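Local coordinates for RNA-dependent RNA polymerase (Taggert virus, PDB 6DX3), which probably cleaves ubiquitin from conjugates as a deubiquitinase, through the viral OTU-domain cysteine protease of a nairovirus polymerase, at residues N106-S109 and Q110-V114; I61-Q64 and V65-A68; N87-L90 and A91-K95. One frame throughout, in Å; residues are numbered along the deposited sequence.

Contact 1: N106-S109 and Q110-V114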
# COMPACT_ATOMS: atom_id res chain seq x y z
N ASN A 106 -6.38 -0.11 0.83
CA ASN A 106 -7.64 0.55 0.50
C ASN A 106 -8.20 1.28 1.71
O ASN A 106 -8.51 2.48 1.64
CB ASN A 106 -8.63 -0.50 -0.02
CG ASN A 106 -9.83 0.12 -0.72
OD1 ASN A 106 -10.31 1.19 -0.34
ND2 ASN A 106 -10.34 -0.57 -1.74
N PHE A 107 -8.32 0.58 2.85
CA PHE A 107 -8.91 1.19 4.03
C PHE A 107 -8.04 2.31 4.59
O PHE A 107 -8.55 3.36 5.00
CB PHE A 107 -9.17 0.12 5.10
CG PHE A 107 -10.41 -0.68 4.85
CD1 PHE A 107 -11.59 -0.06 4.47
CD2 PHE A 107 -10.39 -2.06 4.98
CE1 PHE A 107 -12.73 -0.79 4.24
CE2 PHE A 107 -11.54 -2.81 4.75
CZ PHE A 107 -12.71 -2.17 4.38
N PHE A 108 -6.72 2.12 4.62
CA PHE A 108 -5.84 3.15 5.17
C PHE A 108 -5.87 4.41 4.32
O PHE A 108 -5.87 5.53 4.85
CB PHE A 108 -4.41 2.63 5.30
CG PHE A 108 -3.44 3.66 5.81
CD1 PHE A 108 -3.40 3.99 7.15
CD2 PHE A 108 -2.57 4.30 4.94
CE1 PHE A 108 -2.51 4.94 7.62
CE2 PHE A 108 -1.68 5.25 5.41
CZ PHE A 108 -1.65 5.57 6.75
N SER A 109 -5.89 4.25 2.99
CA SER A 109 -5.95 5.41 2.10
C SER A 109 -7.23 6.21 2.33
O SER A 109 -7.21 7.45 2.27
CB SER A 109 -5.86 4.95 0.65
OG SER A 109 -6.94 4.08 0.33
N GLN A 110 -8.34 5.53 2.59
CA GLN A 110 -9.59 6.22 2.91
C GLN A 110 -9.49 6.94 4.25
O GLN A 110 -9.96 8.08 4.38
CB GLN A 110 -10.75 5.23 2.94
CG GLN A 110 -11.06 4.57 1.60
CD GLN A 110 -12.37 3.81 1.63
OE1 GLN A 110 -13.43 4.39 1.86
NE2 GLN A 110 -12.31 2.51 1.39
N LYS A 111 -8.90 6.30 5.26
CA LYS A 111 -8.84 6.90 6.59
C LYS A 111 -7.85 8.06 6.62
O LYS A 111 -8.16 9.13 7.15
CB LYS A 111 -8.44 5.84 7.62
CG LYS A 111 -8.37 6.34 9.06
CD LYS A 111 -9.71 6.20 9.76
CE LYS A 111 -9.54 6.10 11.27
NZ LYS A 111 -8.93 7.32 11.86
N ALA A 112 -6.66 7.87 6.06
CA ALA A 112 -5.63 8.90 6.10
C ALA A 112 -5.77 9.94 5.00
O ALA A 112 -5.05 10.94 5.03
CB ALA A 112 -4.24 8.26 6.02
N LYS A 113 -6.66 9.73 4.03
CA LYS A 113 -6.82 10.64 2.90
C LYS A 113 -5.48 10.89 2.22
O LYS A 113 -5.05 12.03 2.02
CB LYS A 113 -7.48 11.95 3.33
CG LYS A 113 -8.98 11.85 3.55
CD LYS A 113 -9.51 13.05 4.31
CE LYS A 113 -9.94 12.66 5.72
NZ LYS A 113 -8.86 11.93 6.44
N VAL A 114 -4.79 9.80 1.88
CA VAL A 114 -3.51 9.84 1.19
C VAL A 114 -3.56 8.82 0.07
O VAL A 114 -4.17 7.76 0.21
CB VAL A 114 -2.33 9.57 2.15
CG1 VAL A 114 -2.44 8.18 2.76
CG2 VAL A 114 -1.00 9.73 1.43
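Phe108 and Ala112, one turn apart near the C-terminal end of helix 102-112 of the OTU-like protease domain, meet just before the helix stops. The Phe108 side chain leaves with CG beside its own carbonyl carbon (chi1 178°), which carries the ring along the helix to the next turn. There Ala112 CB makes a CH-pi contact over one face, 4.0 Å from the Phe108 ring centroid and offset toward the rim. Alanine suits this place: its methyl is small enough to lie over the ring and offers C-H groups to the pi cloud. Val114 CG1 adds a second apolar touch at Phe108 CE2, 4.0 Å away. Polar groups occupy another side of the helix. Gln110 NE2 gives a hydrogen bond to Asn106 OD1 (3.0 Å), the two amide planes standing 52° apart. Asn106 is held at both ends of its amide, since ND2 bonds Glu78, while Gln110 NE2 also bonds Thr76. Asn106 O is gripped twice: Gln110 N makes the helical bond, and Ser109 OG a 2.6 Å hydrogen bond from above the carbonyl plane, though Val105 O is a second partner for this hydroxyl. Lys113, with positive phi (52°), ends the helix. The closing turn has the weak 6→1 bond of a Schellman motif, Val114 N to Ser109 O at 3.4 Å, but not its 5→2 partner, and sets Val114 O 3.3 Å from Ser109 CB.

Contact 2: I61-Q64 and V65-A68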
# COMPACT_ATOMS: atom_id res chain seq x y z
N ILE A 61 -0.00 2.03 12.01
CA ILE A 61 -0.72 1.82 10.76
C ILE A 61 -1.79 0.75 10.93
O ILE A 61 -2.93 0.93 10.49
CB ILE A 61 0.28 1.44 9.65
CG1 ILE A 61 1.31 2.56 9.46
CG2 ILE A 61 -0.45 1.17 8.34
CD1 ILE A 61 0.68 3.91 9.20
N LYS A 62 -1.44 -0.36 11.58
CA LYS A 62 -2.36 -1.49 11.70
C LYS A 62 -3.57 -1.14 12.54
O LYS A 62 -4.69 -1.60 12.26
CB LYS A 62 -1.61 -2.69 12.29
CG LYS A 62 -2.33 -4.01 12.20
CD LYS A 62 -1.35 -5.17 12.38
CE LYS A 62 -2.08 -6.46 12.70
NZ LYS A 62 -1.26 -7.67 12.46
N GLU A 63 -3.39 -0.35 13.60
CA GLU A 63 -4.52 0.07 14.41
C GLU A 63 -5.46 0.98 13.62
O GLU A 63 -6.68 0.90 13.77
CB GLU A 63 -4.04 0.77 15.68
CG GLU A 63 -3.18 -0.11 16.58
CD GLU A 63 -2.51 0.68 17.68
OE1 GLU A 63 -2.53 1.93 17.61
OE2 GLU A 63 -1.96 0.06 18.61
N GLN A 64 -4.90 1.84 12.76
CA GLN A 64 -5.72 2.71 11.94
C GLN A 64 -6.50 1.92 10.90
O GLN A 64 -7.63 2.30 10.55
CB GLN A 64 -4.84 3.75 11.25
CG GLN A 64 -4.31 4.83 12.19
CD GLN A 64 -5.38 5.84 12.56
OE1 GLN A 64 -6.07 6.37 11.71
NE2 GLN A 64 -5.51 6.09 13.86
N VAL A 65 -5.93 0.82 10.39
CA VAL A 65 -6.63 0.01 9.40
C VAL A 65 -7.87 -0.63 10.01
O VAL A 65 -8.94 -0.69 9.38
CB VAL A 65 -5.68 -1.06 8.81
CG1 VAL A 65 -6.45 -2.10 8.02
CG2 VAL A 65 -4.62 -0.40 7.94
N ARG A 66 -7.77 -1.10 11.26
CA ARG A 66 -8.91 -1.74 11.91
C ARG A 66 -10.08 -0.78 12.07
O ARG A 66 -11.23 -1.15 11.83
CB ARG A 66 -8.50 -2.31 13.27
CG ARG A 66 -9.68 -2.79 14.11
CD ARG A 66 -9.22 -3.45 15.40
NE ARG A 66 -8.46 -2.53 16.23
CZ ARG A 66 -7.68 -2.90 17.24
NH1 ARG A 66 -7.55 -4.19 17.55
NH2 ARG A 66 -7.02 -1.99 17.94
N GLU A 67 -9.81 0.46 12.50
CA GLU A 67 -10.88 1.44 12.60
C GLU A 67 -11.35 1.90 11.22
O GLU A 67 -12.54 2.18 11.03
CB GLU A 67 -10.43 2.64 13.44
CG GLU A 67 -10.34 2.34 14.93
CD GLU A 67 -9.69 3.45 15.73
OE1 GLU A 67 -10.18 4.60 15.68
OE2 GLU A 67 -8.68 3.17 16.41
N ALA A 68 -10.43 1.98 10.25
CA ALA A 68 -10.83 2.32 8.89
C ALA A 68 -11.76 1.25 8.32
O ALA A 68 -12.72 1.57 7.60
CB ALA A 68 -9.60 2.49 8.00
O HOH W 1 -7.71 0.44 16.28
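Ile61-Gln64 and Val65-Ala68 are successive turns of helix 57-72, joined by four bonds from residue i+4 back to residue i: Val65 N to Ile61 O, Arg66 N to Lys62 O, a weak one from Glu67 N to Glu63 O, and Ala68 N to Gln64 O at 2.8 Å. The helix, part of the OTU-like protease domain, is amphipathic, and its two faces use different means of contact. On the buried face, Val65 CG1 lies opposite the backbone N (chi1 168°), which leaves CG2 beside that N and 3.3 Å from Ile61 O. The same methyl lies 4.5 Å from Ile61 CG2, a loose apolar touch. The branched, apolar Ile61 and Val65 suit a buried face because they present methyls to the helices beside it. Ala68 is smaller still; its CB sits 3.2 Å from Gln64 O and lets another helix come close. On the exposed face a water links three residues. It donates to Glu63 O at 2.8 Å and to Glu67 OE2 at 2.9 Å, and accepts from Arg66 NH2 at 3.0 Å, lying at the edge of the guanidinium and in its plane. A bend in the Arg66 chain (chi3 60°) turns the group to meet it. The water thus joins Arg66 to Glu67 without direct contact of their charges and gives Glu63 O a second, shorter bond beside its weak helical one. Glu63 and Arg66 also stay apart: their charged atoms OE2 and NH2 are 5.5 Å from each other, so any attraction is probably modest. Helix 57-72 lies amid other helices here: Ile61 packs on helix 40-49, Ala68 on helix 102-112, and Val65 and Arg66 reach helix 86-93.

Contact 3: N87-L90 and A91-K95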
# COMPACT_ATOMS: atom_id res chain seq x y z
N ASN A 87 -16.56 -8.87 10.97
CA ASN A 87 -16.07 -9.51 12.19
C ASN A 87 -15.02 -10.57 11.88
O ASN A 87 -14.02 -10.68 12.60
CB ASN A 87 -17.23 -10.14 12.96
CG ASN A 87 -18.19 -9.11 13.50
OD1 ASN A 87 -19.41 -9.22 13.32
ND2 ASN A 87 -17.66 -8.10 14.18
N GLY A 88 -15.23 -11.36 10.83
CA GLY A 88 -14.24 -12.36 10.45
C GLY A 88 -13.01 -11.76 9.80
O GLY A 88 -11.91 -12.29 9.95
N TYR A 89 -13.19 -10.66 9.06
CA TYR A 89 -12.05 -9.99 8.45
C TYR A 89 -11.10 -9.44 9.50
O TYR A 89 -9.89 -9.63 9.43
CB TYR A 89 -12.55 -8.88 7.52
CG TYR A 89 -11.49 -7.89 7.08
CD1 TYR A 89 -10.62 -8.18 6.03
CD2 TYR A 89 -11.38 -6.65 7.70
CE1 TYR A 89 -9.67 -7.27 5.63
CE2 TYR A 89 -10.42 -5.73 7.30
CZ TYR A 89 -9.57 -6.05 6.26
OH TYR A 89 -8.62 -5.14 5.86
N LEU A 90 -11.66 -8.75 10.51
CA LEU A 90 -10.82 -8.18 11.56
C LEU A 90 -10.14 -9.27 12.38
O LEU A 90 -8.99 -9.11 12.80
CB LEU A 90 -11.66 -7.28 12.47
CG LEU A 90 -12.25 -6.01 11.85
CD1 LEU A 90 -13.16 -5.29 12.85
CD2 LEU A 90 -11.15 -5.08 11.35
N ALA A 91 -10.83 -10.39 12.61
CA ALA A 91 -10.24 -11.47 13.38
C ALA A 91 -9.01 -12.05 12.69
O ALA A 91 -8.11 -12.58 13.35
CB ALA A 91 -11.27 -12.57 13.64
N ARG A 92 -8.95 -11.96 11.36
CA ARG A 92 -7.79 -12.45 10.62
C ARG A 92 -6.67 -11.42 10.55
O ARG A 92 -5.53 -11.73 10.92
CB ARG A 92 -8.20 -12.85 9.20
CG ARG A 92 -7.02 -13.14 8.29
CD ARG A 92 -7.46 -13.64 6.92
NE ARG A 92 -8.25 -12.64 6.20
CZ ARG A 92 -7.72 -11.65 5.50
NH1 ARG A 92 -6.40 -11.51 5.42
NH2 ARG A 92 -8.51 -10.79 4.87
N ILE A 93 -6.96 -10.20 10.09
CA ILE A 93 -5.91 -9.23 9.85
C ILE A 93 -5.31 -8.70 11.15
O ILE A 93 -4.18 -8.19 11.14
CB ILE A 93 -6.42 -8.07 8.98
CG1 ILE A 93 -7.47 -7.25 9.73
CG2 ILE A 93 -6.96 -8.60 7.66
CD1 ILE A 93 -7.54 -5.80 9.29
N MET A 94 -6.02 -8.82 12.26
CA MET A 94 -5.49 -8.38 13.55
C MET A 94 -4.59 -9.41 14.20
O MET A 94 -4.07 -9.16 15.29
CB MET A 94 -6.64 -8.02 14.49
CG MET A 94 -7.35 -6.73 14.11
SD MET A 94 -6.24 -5.31 14.21
CE MET A 94 -5.95 -4.95 12.48
N LYS A 95 -4.39 -10.56 13.56
CA LYS A 95 -3.44 -11.54 14.08
C LYS A 95 -2.02 -10.98 13.98
O LYS A 95 -1.69 -10.31 13.00
CB LYS A 95 -3.55 -12.85 13.31
CG LYS A 95 -4.78 -13.67 13.62
CD LYS A 95 -4.79 -14.96 12.83
CE LYS A 95 -5.54 -16.07 13.55
NZ LYS A 95 -6.99 -15.75 13.68
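Asn87 meets Ala91 through the backbone, Ala91 N donating to Asn87 O at 3.2 Å; Ala91 CB lies close to the same oxygen, and alanine, a good helix former, suits an exposed helix position. Gly88 follows, with no side chain, and its O accepts from Arg92 N. Tyr89 carries most of the side-chain contact. With CG trans to the backbone N (chi1 165°), the ring runs on along the helix and meets Ile93. Ile93 CG2 lies over one face in a CH-pi contact, 4.0 Å from the Tyr89 ring centroid, while the other branch brings CD1 to within 3.5 Å of Tyr89 CE2. A branched aliphatic side chain suits this spot because its two arms touch the ring at separate places. This is the last turn of helix 86-93, a short helix of the OTU-like domain packed against helix 57-72, and Tyr89 OH is hydrogen-bonded to Glu104 of helix 102-112. Arg92 NH2 approaches the same ring obliquely, 3.6 Å from Tyr89 CD1, with guanidinium and ring planes 73° apart; the charged end is held by a salt bridge from NE to Glu84. Leu90 comes last. Its CD2 touches Ile93 CD1 at 4.2 Å, and its O accepts from Met94 N at 3.0 Å, while Met94 CB presses close on that same oxygen at 3.1 Å.

Each contact is local, joining successive turns of one helix; none closes a long loop, and in the chain they run in series without nesting or crossing. First comes contact 2 in helix 57-72, then contact 3 at the end of helix 86-93, then contact 1 at the end of helix 102-112. In space contact 2 touches both others. Ile61 CD1 packs on Phe108 CE1 of contact 1 at 3.7 Å, while Lys62 NZ reaches Lys95 O, just past the helix of contact 3, in a probable hydrogen bond of 2.7 Å. Contacts 1 and 3 meet more sparingly, through Phe107 CD2 and Tyr89 OH. These touches pack the three helices of the OTU-like domain together.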